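Local coordinates for NADH oxidoreductase (Mesorhizobium loti, PDB 3PI7), which probably binds NADPH and works as an NAD(P)H-dependent oxidoreductase, perhaps a quinone reductase, joining a GroES-like fold to a Rossmann fold, at residues K166-T171 with F190-T195; I236-V241 with R258-G263; L245-F250 with A269-E274. One frame throughout, in Å; residues are numbered along the deposited sequence.

Interaction 1 of 3, residues K166-T171 with F190-T195; sequences KAFVMT and FRPIVT
K166 lays its aliphatic chain across one face of the F190 ring, the two side chains crossing at about a right angle. A bend at chi2 (-60°) brings CD over the middle of the ring, 4.0 Å from its centroid, and NZ, farther on, forms an off-centre cation-pi contact nearest F190 CE1. An alanine in place of F190 would probably leave the K166 chain without the flat surface beneath it, and its ammonium without the ring. F190 CB meets the edge of the F168 ring, while that ring leans over P192, with F168 CZ 3.7 Å from P192 CG. The two strands are parallel neighbours in a Rossmann fold, joined through helix 176-188 in a beta-alpha-beta crossover, and five backbone hydrogen bonds zip them together, among them I193 N to F168 O (2.8 Å). On the F168 face, which helix 176-188 covers, selenomethionine M170 folds its CE back at chi3 (-68°) to rest 3.7 Å from V194 CG1. The opposite face has its own bump and hollow: I193 CD1 settles between A167 CB and V169 CG2, 4.0 Å from each, under M229 and E232 of helix 221-232.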
ATOM      1  N   LYS A 166     -13.900  15.111  -5.426  1.00 16.34           N
ATOM      2  CA  LYS A 166     -14.818  14.841  -6.517  1.00 17.47           C
ATOM      3  C   LYS A 166     -14.197  13.947  -7.596  1.00 17.86           C
ATOM      4  O   LYS A 166     -14.853  13.006  -8.059  1.00 17.85           O
ATOM      5  CB  LYS A 166     -15.385  16.143  -7.120  1.00 22.54           C
ATOM      6  CG  LYS A 166     -16.364  16.850  -6.170  1.00 33.10           C
ATOM      7  CD  LYS A 166     -17.619  16.003  -5.782  1.00 43.99           C
ATOM      8  CE  LYS A 166     -18.412  16.612  -4.646  1.00 47.22           C
ATOM      9  NZ  LYS A 166     -19.715  15.930  -4.455  1.00 56.37           N
ATOM     10  N   ALA A 167     -12.916  14.168  -7.925  1.00 13.95           N
ATOM     11  CA  ALA A 167     -12.282  13.341  -8.945  1.00 11.89           C
ATOM     12  C   ALA A 167     -11.737  12.053  -8.378  1.00 15.42           C
ATOM     13  O   ALA A 167     -11.223  12.034  -7.278  1.00 15.66           O
ATOM     14  CB  ALA A 167     -11.146  14.096  -9.609  1.00 12.11           C
ATOM     15  N   PHE A 168     -11.823  10.966  -9.168  1.00 11.69           N
ATOM     16  CA  PHE A 168     -11.251   9.687  -8.771  1.00  9.58           C
ATOM     17  C   PHE A 168     -10.854   8.960 -10.048  1.00 13.07           C
ATOM     18  O   PHE A 168     -11.259   9.372 -11.138  1.00 12.83           O
ATOM     19  CB  PHE A 168     -12.207   8.895  -7.879  1.00 10.62           C
ATOM     20  CG  PHE A 168     -13.438   8.408  -8.580  1.00 12.50           C
ATOM     21  CD1 PHE A 168     -14.511   9.271  -8.824  1.00 15.29           C
ATOM     22  CD2 PHE A 168     -13.512   7.098  -9.061  1.00 14.75           C
ATOM     23  CE1 PHE A 168     -15.670   8.803  -9.443  1.00 17.08           C
ATOM     24  CE2 PHE A 168     -14.669   6.641  -9.702  1.00 16.36           C
ATOM     25  CZ  PHE A 168     -15.712   7.514  -9.938  1.00 15.28           C
ATOM     26  N   VAL A 169      -9.987   7.968  -9.927  1.00  9.68           N
ATOM     27  CA  VAL A 169      -9.445   7.306 -11.118  1.00  9.40           C
ATOM     28  C   VAL A 169      -9.833   5.838 -11.150  1.00 13.75           C
ATOM     29  O   VAL A 169      -9.847   5.172 -10.116  1.00 13.35           O
ATOM     30  CB  VAL A 169      -7.887   7.473 -11.199  1.00 12.79           C
ATOM     31  CG1 VAL A 169      -7.312   6.916 -12.503  1.00 11.94           C
ATOM     32  CG2 VAL A 169      -7.475   8.922 -11.027  1.00 13.88           C
HETATM   33  N   MSE A 170     -10.030   5.322 -12.377  1.00 12.05           N
HETATM   34  CA  MSE A 170     -10.312   3.901 -12.570  1.00 10.83           C
HETATM   35  C   MSE A 170      -9.637   3.398 -13.816  1.00 15.84           C
HETATM   36  O   MSE A 170      -9.737   4.030 -14.861  1.00 14.93           O
HETATM   37  CB  MSE A 170     -11.820   3.634 -12.688  1.00 12.04           C
HETATM   38  CG  MSE A 170     -12.532   3.842 -11.380  1.00 14.18           C
HETATM   39 SE   MSE A 170     -14.341   3.250 -11.452  0.75 17.02          SE
HETATM   40  CE  MSE A 170     -15.029   4.594 -12.680  1.00 11.88           C
ATOM     41  N   THR A 171      -8.946   2.258 -13.710  1.00 13.58           N
ATOM     42  CA  THR A 171      -8.455   1.570 -14.911  1.00 13.93           C
ATOM     43  C   THR A 171      -9.568   0.632 -15.411  1.00 18.77           C
ATOM     44  O   THR A 171     -10.516   0.336 -14.669  1.00 18.19           O
ATOM     45  CB  THR A 171      -7.183   0.807 -14.652  1.00 17.50           C
ATOM     46  OG1 THR A 171      -7.328   0.058 -13.454  1.00 16.01           O
ATOM     47  CG2 THR A 171      -5.985   1.680 -14.586  1.00 18.12           C
ATOM     48  N   PHE A 190     -19.573  13.481  -8.825  1.00 19.22           N
ATOM     49  CA  PHE A 190     -18.184  13.066  -8.800  1.00 16.36           C
ATOM     50  C   PHE A 190     -17.681  13.014 -10.252  1.00 19.42           C
ATOM     51  O   PHE A 190     -18.482  13.018 -11.199  1.00 19.24           O
ATOM     52  CB  PHE A 190     -17.989  11.749  -8.050  1.00 17.49           C
ATOM     53  CG  PHE A 190     -18.078  11.944  -6.555  1.00 17.30           C
ATOM     54  CD1 PHE A 190     -19.313  12.051  -5.923  1.00 20.87           C
ATOM     55  CD2 PHE A 190     -16.931  11.964  -5.774  1.00 18.21           C
ATOM     56  CE1 PHE A 190     -19.398  12.240  -4.543  1.00 21.75           C
ATOM     57  CE2 PHE A 190     -17.013  12.154  -4.391  1.00 20.61           C
ATOM     58  CZ  PHE A 190     -18.250  12.264  -3.779  1.00 20.18           C
ATOM     59  N   ARG A 191     -16.360  13.020 -10.419  1.00 16.00           N
ATOM     60  CA  ARG A 191     -15.705  13.165 -11.713  1.00 14.19           C
ATOM     61  C   ARG A 191     -14.770  12.015 -11.995  1.00 15.72           C
ATOM     62  O   ARG A 191     -13.597  12.063 -11.662  1.00 15.70           O
ATOM     63  CB  ARG A 191     -14.952  14.487 -11.731  1.00 14.98           C
ATOM     64  CG  ARG A 191     -15.903  15.662 -11.675  1.00 13.79           C
ATOM     65  CD  ARG A 191     -15.157  16.972 -11.472  1.00 16.78           C
ATOM     66  NE  ARG A 191     -14.307  17.316 -12.619  1.00 18.03           N
ATOM     67  CZ  ARG A 191     -14.731  17.982 -13.689  1.00 21.81           C
ATOM     68  NH1 ARG A 191     -16.009  18.334 -13.802  1.00 14.34           N
ATOM     69  NH2 ARG A 191     -13.887  18.274 -14.671  1.00 15.79           N
ATOM     70  N   PRO A 192     -15.265  11.004 -12.708  1.00 13.74           N
ATOM     71  CA  PRO A 192     -14.423   9.835 -12.966  1.00 13.29           C
ATOM     72  C   PRO A 192     -13.362  10.116 -14.004  1.00 17.58           C
ATOM     73  O   PRO A 192     -13.630  10.739 -15.025  1.00 16.16           O
ATOM     74  CB  PRO A 192     -15.421   8.775 -13.476  1.00 13.28           C
ATOM     75  CG  PRO A 192     -16.763   9.281 -13.071  1.00 18.34           C
ATOM     76  CD  PRO A 192     -16.660  10.763 -13.110  1.00 15.34           C
ATOM     77  N   ILE A 193     -12.167   9.593 -13.757  1.00 13.49           N
ATOM     78  CA  ILE A 193     -11.057   9.664 -14.702  1.00 13.74           C
ATOM     79  C   ILE A 193     -10.829   8.226 -15.055  1.00 15.36           C
ATOM     80  O   ILE A 193     -10.447   7.463 -14.170  1.00 12.26           O
ATOM     81  CB  ILE A 193      -9.821  10.335 -14.060  1.00 16.37           C
ATOM     82  CG1 ILE A 193     -10.098  11.800 -13.673  1.00 15.95           C
ATOM     83  CG2 ILE A 193      -8.558  10.186 -14.956  1.00 14.28           C
ATOM     84  CD1 ILE A 193      -9.111  12.294 -12.534  1.00 16.21           C
ATOM     85  N   VAL A 194     -11.048   7.825 -16.315  1.00 13.49           N
ATOM     86  CA  VAL A 194     -10.903   6.415 -16.602  1.00 13.76           C
ATOM     87  C   VAL A 194      -9.978   6.194 -17.770  1.00 16.59           C
ATOM     88  O   VAL A 194      -9.857   7.052 -18.632  1.00 16.13           O
ATOM     89  CB  VAL A 194     -12.274   5.698 -16.826  1.00 18.03           C
ATOM     90  CG1 VAL A 194     -13.230   5.937 -15.652  1.00 17.43           C
ATOM     91  CG2 VAL A 194     -12.924   6.100 -18.148  1.00 18.24           C
ATOM     92  N   THR A 195      -9.331   5.044 -17.791  1.00 14.84           N
ATOM     93  CA  THR A 195      -8.455   4.692 -18.908  1.00 16.19           C
ATOM     94  C   THR A 195      -9.084   3.574 -19.740  1.00 21.62           C
ATOM     95  O   THR A 195      -9.724   2.661 -19.193  1.00 23.04           O
ATOM     96  CB  THR A 195      -7.051   4.288 -18.431  1.00 19.86           C
ATOM     97  OG1 THR A 195      -7.185   3.048 -17.748  1.00 23.10           O
ATOM     98  CG2 THR A 195      -6.378   5.361 -17.539  1.00 21.08           C
TER

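Interaction 2 of 3, residues I236-V241 with R258-G263; sequences IFLDAV and RWIIYG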
ATOM      1  N   ILE A 236      -8.562   8.812  -4.873  1.00 12.79           N
ATOM      2  CA  ILE A 236      -8.851   7.389  -4.938  1.00  9.59           C
ATOM      3  C   ILE A 236      -8.599   6.871  -6.291  1.00 12.29           C
ATOM      4  O   ILE A 236      -9.093   7.431  -7.255  1.00 12.41           O
ATOM      5  CB  ILE A 236     -10.310   7.052  -4.507  1.00 11.57           C
ATOM      6  CG1 ILE A 236     -10.587   7.576  -3.079  1.00 12.73           C
ATOM      7  CG2 ILE A 236     -10.626   5.552  -4.638  1.00 11.66           C
ATOM      8  CD1 ILE A 236      -9.717   6.842  -1.921  1.00 14.50           C
ATOM      9  N   PHE A 237      -7.857   5.748  -6.359  1.00 10.76           N
ATOM     10  CA  PHE A 237      -7.617   5.074  -7.631  1.00  9.73           C
ATOM     11  C   PHE A 237      -8.087   3.639  -7.473  1.00 13.57           C
ATOM     12  O   PHE A 237      -7.499   2.876  -6.700  1.00 12.68           O
ATOM     13  CB  PHE A 237      -6.119   5.177  -7.990  1.00 11.43           C
ATOM     14  CG  PHE A 237      -5.610   4.288  -9.099  1.00 12.57           C
ATOM     15  CD1 PHE A 237      -6.429   3.947 -10.183  1.00 14.50           C
ATOM     16  CD2 PHE A 237      -4.312   3.800  -9.076  1.00 12.89           C
ATOM     17  CE1 PHE A 237      -5.959   3.109 -11.196  1.00 14.62           C
ATOM     18  CE2 PHE A 237      -3.823   3.006 -10.126  1.00 14.66           C
ATOM     19  CZ  PHE A 237      -4.639   2.695 -11.192  1.00 12.97           C
ATOM     20  N   LEU A 238      -9.155   3.278  -8.207  1.00 12.57           N
ATOM     21  CA  LEU A 238      -9.732   1.930  -8.189  1.00 11.42           C
ATOM     22  C   LEU A 238      -9.122   1.214  -9.365  1.00 12.77           C
ATOM     23  O   LEU A 238      -9.360   1.586 -10.520  1.00 12.92           O
ATOM     24  CB  LEU A 238     -11.282   1.969  -8.243  1.00 11.48           C
ATOM     25  CG  LEU A 238     -11.958   2.824  -7.160  1.00 13.57           C
ATOM     26  CD1 LEU A 238     -13.497   2.828  -7.343  1.00 14.84           C
ATOM     27  CD2 LEU A 238     -11.615   2.305  -5.779  1.00 14.36           C
ATOM     28  N   ASP A 239      -8.287   0.225  -9.076  1.00  9.27           N
ATOM     29  CA  ASP A 239      -7.524  -0.417 -10.127  1.00 10.10           C
ATOM     30  C   ASP A 239      -7.863  -1.891 -10.347  1.00 14.56           C
ATOM     31  O   ASP A 239      -7.625  -2.721  -9.468  1.00 14.07           O
ATOM     32  CB  ASP A 239      -6.039  -0.278  -9.759  1.00 11.64           C
ATOM     33  CG  ASP A 239      -5.059  -0.908 -10.739  1.00 14.48           C
ATOM     34  OD1 ASP A 239      -5.373  -0.960 -11.955  1.00 14.25           O
ATOM     35  OD2 ASP A 239      -3.967  -1.305 -10.295  1.00 14.69           O
ATOM     36  N   ALA A 240      -8.325  -2.224 -11.563  1.00 13.59           N
ATOM     37  CA  ALA A 240      -8.631  -3.601 -11.958  1.00 14.49           C
ATOM     38  C   ALA A 240      -7.485  -4.232 -12.782  1.00 17.31           C
ATOM     39  O   ALA A 240      -7.570  -5.423 -13.132  1.00 18.50           O
ATOM     40  CB  ALA A 240      -9.909  -3.615 -12.825  1.00 15.25           C
ATOM     41  N   VAL A 241      -6.470  -3.435 -13.159  1.00 11.81           N
ATOM     42  CA  VAL A 241      -5.489  -3.842 -14.149  1.00 12.16           C
ATOM     43  C   VAL A 241      -4.127  -4.148 -13.552  1.00 16.01           C
ATOM     44  O   VAL A 241      -3.555  -5.192 -13.873  1.00 14.91           O
ATOM     45  CB  VAL A 241      -5.401  -2.750 -15.264  1.00 15.77           C
ATOM     46  CG1 VAL A 241      -4.328  -3.058 -16.302  1.00 16.92           C
ATOM     47  CG2 VAL A 241      -6.753  -2.568 -15.970  1.00 15.15           C
ATOM     48  N   ARG A 258      -4.630   6.887  -2.740  1.00 12.34           N
ATOM     49  CA  ARG A 258      -4.844   5.494  -2.325  1.00 10.80           C
ATOM     50  C   ARG A 258      -5.041   4.655  -3.581  1.00 13.31           C
ATOM     51  O   ARG A 258      -5.976   4.902  -4.374  1.00 12.06           O
ATOM     52  CB  ARG A 258      -6.065   5.378  -1.411  1.00 13.52           C
ATOM     53  CG  ARG A 258      -5.865   6.034  -0.053  1.00 19.09           C
ATOM     54  CD  ARG A 258      -7.180   6.123   0.676  1.00 19.26           C
ATOM     55  NE  ARG A 258      -7.775   4.816   0.929  1.00 19.40           N
ATOM     56  CZ  ARG A 258      -9.033   4.648   1.336  1.00 31.97           C
ATOM     57  NH1 ARG A 258      -9.829   5.696   1.506  1.00 20.72           N
ATOM     58  NH2 ARG A 258      -9.506   3.430   1.561  1.00 19.84           N
ATOM     59  N   TRP A 259      -4.147   3.703  -3.784  1.00  9.95           N
ATOM     60  CA  TRP A 259      -4.201   2.787  -4.930  1.00 10.59           C
ATOM     61  C   TRP A 259      -4.910   1.569  -4.415  1.00 15.29           C
ATOM     62  O   TRP A 259      -4.385   0.898  -3.522  1.00 14.32           O
ATOM     63  CB  TRP A 259      -2.766   2.497  -5.362  1.00  9.26           C
ATOM     64  CG  TRP A 259      -2.545   1.554  -6.508  1.00 11.16           C
ATOM     65  CD1 TRP A 259      -3.476   0.936  -7.297  1.00 13.40           C
ATOM     66  CD2 TRP A 259      -1.268   1.230  -7.056  1.00 11.82           C
ATOM     67  NE1 TRP A 259      -2.845   0.208  -8.285  1.00 13.36           N
ATOM     68  CE2 TRP A 259      -1.484   0.335  -8.125  1.00 15.06           C
ATOM     69  CE3 TRP A 259       0.057   1.514  -6.663  1.00 13.43           C
ATOM     70  CZ2 TRP A 259      -0.420  -0.201  -8.870  1.00 14.80           C
ATOM     71  CZ3 TRP A 259       1.108   0.987  -7.401  1.00 14.42           C
ATOM     72  CH2 TRP A 259       0.868   0.175  -8.510  1.00 14.41           C
ATOM     73  N   ILE A 260      -6.160   1.391  -4.844  1.00 10.99           N
ATOM     74  CA  ILE A 260      -7.026   0.315  -4.358  1.00 10.44           C
ATOM     75  C   ILE A 260      -7.152  -0.733  -5.442  1.00 12.82           C
ATOM     76  O   ILE A 260      -7.794  -0.514  -6.461  1.00 13.26           O
ATOM     77  CB  ILE A 260      -8.399   0.854  -3.910  1.00 12.24           C
ATOM     78  CG1 ILE A 260      -8.210   1.948  -2.840  1.00 13.40           C
ATOM     79  CG2 ILE A 260      -9.275  -0.325  -3.390  1.00 13.79           C
ATOM     80  CD1 ILE A 260      -9.472   2.622  -2.329  1.00 18.24           C
ATOM     81  N   ILE A 261      -6.450  -1.834  -5.247  1.00  9.80           N
ATOM     82  CA  ILE A 261      -6.377  -2.888  -6.265  1.00  9.75           C
ATOM     83  C   ILE A 261      -7.526  -3.861  -6.044  1.00 13.09           C
ATOM     84  O   ILE A 261      -7.656  -4.395  -4.946  1.00 11.61           O
ATOM     85  CB  ILE A 261      -4.994  -3.587  -6.176  1.00 11.63           C
ATOM     86  CG1 ILE A 261      -3.898  -2.601  -6.651  1.00 12.46           C
ATOM     87  CG2 ILE A 261      -5.007  -4.877  -7.019  1.00 13.06           C
ATOM     88  CD1 ILE A 261      -2.407  -3.073  -6.573  1.00 19.87           C
ATOM     89  N   TYR A 262      -8.333  -4.126  -7.076  1.00 12.69           N
ATOM     90  CA  TYR A 262      -9.431  -5.097  -6.907  1.00 12.87           C
ATOM     91  C   TYR A 262      -9.446  -6.139  -8.061  1.00 17.10           C
ATOM     92  O   TYR A 262     -10.284  -7.034  -8.081  1.00 16.32           O
ATOM     93  CB  TYR A 262     -10.762  -4.368  -6.777  1.00 13.67           C
ATOM     94  CG  TYR A 262     -11.215  -3.710  -8.057  1.00 13.58           C
ATOM     95  CD1 TYR A 262     -10.880  -2.392  -8.340  1.00 13.46           C
ATOM     96  CD2 TYR A 262     -12.046  -4.379  -8.948  1.00 15.21           C
ATOM     97  CE1 TYR A 262     -11.334  -1.762  -9.497  1.00 11.81           C
ATOM     98  CE2 TYR A 262     -12.451  -3.785 -10.140  1.00 15.86           C
ATOM     99  CZ  TYR A 262     -12.122  -2.464 -10.389  1.00 14.98           C
ATOM    100  OH  TYR A 262     -12.577  -1.851 -11.514  1.00 15.77           O
ATOM    101  N   GLY A 263      -8.469  -6.060  -8.945  1.00 15.58           N
ATOM    102  CA  GLY A 263      -8.314  -6.999 -10.054  1.00 15.13           C
ATOM    103  C   GLY A 263      -6.891  -6.953 -10.568  1.00 19.53           C
ATOM    104  O   GLY A 263      -6.158  -6.004 -10.251  1.00 17.01           O
TER
HETATM  105  O   HOH W   1     -11.109   0.127 -12.189  1.00 24.36           O
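The indole of W259 gives its N-H to a buried carboxylate: NE1 reaches D239 OD2 over 2.8 Å, almost straight at 175°, with the oxygen in the indole plane but NE1 itself 34° out of the carboxylate plane, on the anti side. Both residues stand on parallel strands of the Rossmann fold, 236-239 and 258-261, which helix 243-252 links in a beta-alpha-beta unit. The other oxygen, D239 OD1, closes an Asx turn by accepting from V241 N and also takes bonds from T171 OG1 and T242 N, so both ends of the carboxylate are gripped and its rotation is fixed. F237 and W259 send CG the same way, anti to the backbone N, and the F237 ring and the five-membered ring of W259 form an offset stack, F237 CD2 lying 3.5 Å from W259 CD1. On the face of L238 and I260, L238 CD2 rests 4.0 Å from I260 CB, and I236 CD1 lies alongside the R258 chain, whose NE forms a salt bridge with E286. Just past strand 258-261, Y262 N donates to D239 O at 2.9 Å, and the Y262 ring turns one face to A240 CA. Y262 OH donates to a water at 2.6 Å, which donates to L238 O at 2.8 Å.

Interaction 3 of 3, residues L245-F250 with A269-E274; sequences LASAIF and ATVIRE
S247 reaches from helix 243-252 to the backbone of V271, its OG donating to V271 O over 2.7 Å in the conformer described, one of two deposited. With OG anti to the backbone N (chi1 175°), the hydroxyl lies beside the carbonyl carbon of its own residue and meets V271 O from above the V271 carbonyl plane. The helix belongs to a Rossmann beta-alpha-beta unit, as the crossover between strands 236-239 and 258-261, and the short, weakly bonded strand at about 270-272 pairs antiparallel with a strand of the second subunit, carrying a sheet across the dimer interface. The bond therefore ties the helix to an interface strand of its own subunit.

R273, also modelled in two conformers, meets the helix at A248. Its chain is extended as far as CD, then bends at chi3 (-69°), and in the conformer described NH2 comes within 3.5 Å of A248 CB. There the same NH2 forms a salt bridge with E222 of helix 221-232, so the guanidinium bridges from the contact to a second helix.

F250, one turn beyond A246, turns its ring edge to I272, with CE2 4.3 Å from I272 CG2, while K283 makes a cation-pi contact with that ring. A water links the two backbones. It donates to S247 O at 2.7 Å and accepts from R273 N at 3.0 Å, while sitting in the plane of the F250 ring at its edge.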
ATOM      1  N   LEU A 245       0.571   0.268 -16.380  1.00 15.85           N
ATOM      2  CA  LEU A 245      -0.440   1.325 -16.473  1.00 15.11           C
ATOM      3  C   LEU A 245      -0.782   1.842 -15.092  1.00 16.27           C
ATOM      4  O   LEU A 245      -0.773   3.050 -14.855  1.00 15.69           O
ATOM      5  CB  LEU A 245      -1.713   0.797 -17.144  1.00 15.83           C
ATOM      6  CG  LEU A 245      -2.918   1.718 -17.168  1.00 21.01           C
ATOM      7  CD1 LEU A 245      -2.605   3.013 -17.904  1.00 21.15           C
ATOM      8  CD2 LEU A 245      -4.106   1.011 -17.751  1.00 23.06           C
ATOM      9  N   ALA A 246      -1.059   0.925 -14.167  1.00 12.34           N
ATOM     10  CA  ALA A 246      -1.432   1.356 -12.819  1.00 12.70           C
ATOM     11  C   ALA A 246      -0.240   2.001 -12.087  1.00 15.17           C
ATOM     12  O   ALA A 246      -0.437   2.936 -11.302  1.00 13.23           O
ATOM     13  CB  ALA A 246      -1.990   0.185 -12.049  1.00 14.28           C
ATOM     14  N   SER A 247       0.979   1.511 -12.363  1.00 12.47           N
ATOM     15  CA  SER A 247       2.211   2.055 -11.785  0.50 12.23           C
ATOM     16  C   SER A 247       2.353   3.528 -12.172  1.00 16.80           C
ATOM     17  O   SER A 247       2.656   4.364 -11.313  1.00 14.95           O
ATOM     18  CB  SER A 247       3.418   1.263 -12.274  0.50 14.21           C
ATOM     19  OG  SER A 247       4.612   1.868 -11.805  0.70 18.11           O
ATOM     20  N   ALA A 248       2.107   3.846 -13.457  1.00 14.41           N
ATOM     21  CA  ALA A 248       2.179   5.204 -14.008  1.00 14.03           C
ATOM     22  C   ALA A 248       1.123   6.092 -13.404  1.00 15.02           C
ATOM     23  O   ALA A 248       1.409   7.232 -13.030  1.00 12.79           O
ATOM     24  CB  ALA A 248       2.015   5.161 -15.522  1.00 15.46           C
ATOM     25  N   ILE A 249      -0.120   5.576 -13.294  1.00 12.37           N
ATOM     26  CA  ILE A 249      -1.212   6.366 -12.728  1.00 11.57           C
ATOM     27  C   ILE A 249      -0.878   6.731 -11.280  1.00 13.75           C
ATOM     28  O   ILE A 249      -0.910   7.884 -10.929  1.00 12.62           O
ATOM     29  CB  ILE A 249      -2.535   5.578 -12.835  1.00 13.41           C
ATOM     30  CG1 ILE A 249      -2.984   5.513 -14.317  1.00 13.21           C
ATOM     31  CG2 ILE A 249      -3.626   6.212 -11.937  1.00 14.79           C
ATOM     32  CD1 ILE A 249      -4.120   4.528 -14.533  1.00 15.83           C
ATOM     33  N   PHE A 250      -0.566   5.727 -10.446  1.00 11.49           N
ATOM     34  CA  PHE A 250      -0.225   5.954  -9.060  1.00 10.58           C
ATOM     35  C   PHE A 250       0.889   6.983  -8.915  1.00 13.85           C
ATOM     36  O   PHE A 250       0.788   7.900  -8.102  1.00 12.67           O
ATOM     37  CB  PHE A 250       0.194   4.634  -8.431  1.00 11.28           C
ATOM     38  CG  PHE A 250       0.529   4.750  -6.964  1.00 11.23           C
ATOM     39  CD1 PHE A 250      -0.448   5.119  -6.038  1.00 15.69           C
ATOM     40  CD2 PHE A 250       1.799   4.412  -6.494  1.00 13.43           C
ATOM     41  CE1 PHE A 250      -0.159   5.166  -4.676  1.00 15.86           C
ATOM     42  CE2 PHE A 250       2.085   4.442  -5.130  1.00 15.33           C
ATOM     43  CZ  PHE A 250       1.101   4.816  -4.229  1.00 14.81           C
ATOM     44  N   ALA A 269       4.748  -7.030 -14.442  1.00 17.98           N
ATOM     45  CA  ALA A 269       5.239  -6.550 -13.141  1.00 17.44           C
ATOM     46  C   ALA A 269       4.596  -5.238 -12.729  1.00 19.80           C
ATOM     47  O   ALA A 269       4.535  -4.292 -13.524  1.00 17.86           O
ATOM     48  CB  ALA A 269       6.766  -6.390 -13.185  1.00 18.89           C
ATOM     49  N   THR A 270       4.085  -5.190 -11.473  1.00 15.83           N
ATOM     50  CA  THR A 270       3.509  -3.982 -10.886  1.00 13.99           C
ATOM     51  C   THR A 270       4.597  -3.340 -10.037  1.00 17.63           C
ATOM     52  O   THR A 270       5.009  -3.892  -9.010  1.00 16.57           O
ATOM     53  CB  THR A 270       2.242  -4.276 -10.105  1.00 15.20           C
ATOM     54  OG1 THR A 270       1.304  -4.890 -10.970  1.00 13.34           O
ATOM     55  CG2 THR A 270       1.622  -3.031  -9.517  1.00 12.52           C
ATOM     56  N   VAL A 271       5.065  -2.188 -10.485  1.00 14.88           N
ATOM     57  CA  VAL A 271       6.180  -1.494  -9.843  1.00 14.38           C
ATOM     58  C   VAL A 271       5.673  -0.297  -9.063  1.00 16.18           C
ATOM     59  O   VAL A 271       4.811   0.425  -9.547  1.00 15.91           O
ATOM     60  CB  VAL A 271       7.242  -1.064 -10.904  1.00 17.93           C
ATOM     61  CG1 VAL A 271       8.319  -0.159 -10.306  1.00 17.86           C
ATOM     62  CG2 VAL A 271       7.883  -2.272 -11.583  1.00 17.80           C
ATOM     63  N   ILE A 272       6.206  -0.079  -7.864  1.00 12.48           N
ATOM     64  CA  ILE A 272       6.013   1.182  -7.123  1.00 12.09           C
ATOM     65  C   ILE A 272       7.185   2.018  -7.637  1.00 16.11           C
ATOM     66  O   ILE A 272       8.330   1.847  -7.178  1.00 14.95           O
ATOM     67  CB  ILE A 272       6.016   0.992  -5.601  1.00 15.27           C
ATOM     68  CG1 ILE A 272       4.962  -0.042  -5.151  1.00 14.94           C
ATOM     69  CG2 ILE A 272       5.806   2.354  -4.925  1.00 16.61           C
ATOM     70  CD1 ILE A 272       5.167  -0.594  -3.681  1.00 18.47           C
ATOM     71  N   ARG A 273       6.916   2.855  -8.649  1.00 14.29           N
ATOM     72  CA  ARG A 273       7.951   3.624  -9.327  0.50 14.37           C
ATOM     73  C   ARG A 273       8.790   4.466  -8.369  1.00 17.68           C
ATOM     74  O   ARG A 273      10.017   4.461  -8.476  1.00 16.42           O
ATOM     75  CB  ARG A 273       7.349   4.538 -10.402  0.50 13.79           C
ATOM     76  CG  ARG A 273       8.411   5.043 -11.376  0.50  9.80           C
ATOM     77  CD  ARG A 273       7.823   5.974 -12.415  0.50 16.31           C
ATOM     78  NE  ARG A 273       6.942   5.269 -13.355  0.50 16.50           N
ATOM     79  CZ  ARG A 273       6.300   5.860 -14.358  0.50 27.48           C
ATOM     80  NH1 ARG A 273       6.426   7.165 -14.556  0.50 18.60           N
ATOM     81  NH2 ARG A 273       5.519   5.151 -15.164  0.50 13.91           N
ATOM     82  N   GLU A 274       8.140   5.177  -7.448  1.00 15.54           N
ATOM     83  CA  GLU A 274       8.859   6.036  -6.510  1.00 15.88           C
ATOM     84  C   GLU A 274       8.387   5.739  -5.109  1.00 16.73           C
ATOM     85  O   GLU A 274       7.441   6.383  -4.643  1.00 15.09           O
ATOM     86  CB  GLU A 274       8.606   7.514  -6.859  1.00 17.51           C
ATOM     87  CG  GLU A 274       9.234   8.001  -8.157  1.00 30.48           C
ATOM     88  CD  GLU A 274      10.750   7.931  -8.259  1.00 62.08           C
ATOM     89  OE1 GLU A 274      11.438   8.151  -7.235  1.00 61.18           O
ATOM     90  OE2 GLU A 274      11.249   7.671  -9.380  1.00 58.33           O
TER
HETATM   91  O   HOH W   2       4.132   3.805  -9.081  1.00 16.16           O

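Overall arrangement
From the N terminus, interaction 1 closes first: strand 167-170 leads through helix 176-188 to strand 191-196, sealing one beta-alpha-beta loop before the others begin. Interaction 2 closes a later loop of the same kind, with helix 243-252 running between strands 236-239 and 258-261. Interaction 3 crosses it, because that helix lies inside the loop of interaction 2 while its partner, strand 270-272, comes after the loop has closed. Interactions 1 and 2 share one parallel sheet, in which strands 167-170 and 236-239 are neighbours, with V169 O 2.8 Å from L238 N, a probable hydrogen bond. Helix 243-252 packs onto both and, through interaction 3, joins the sheet to the dimer interface.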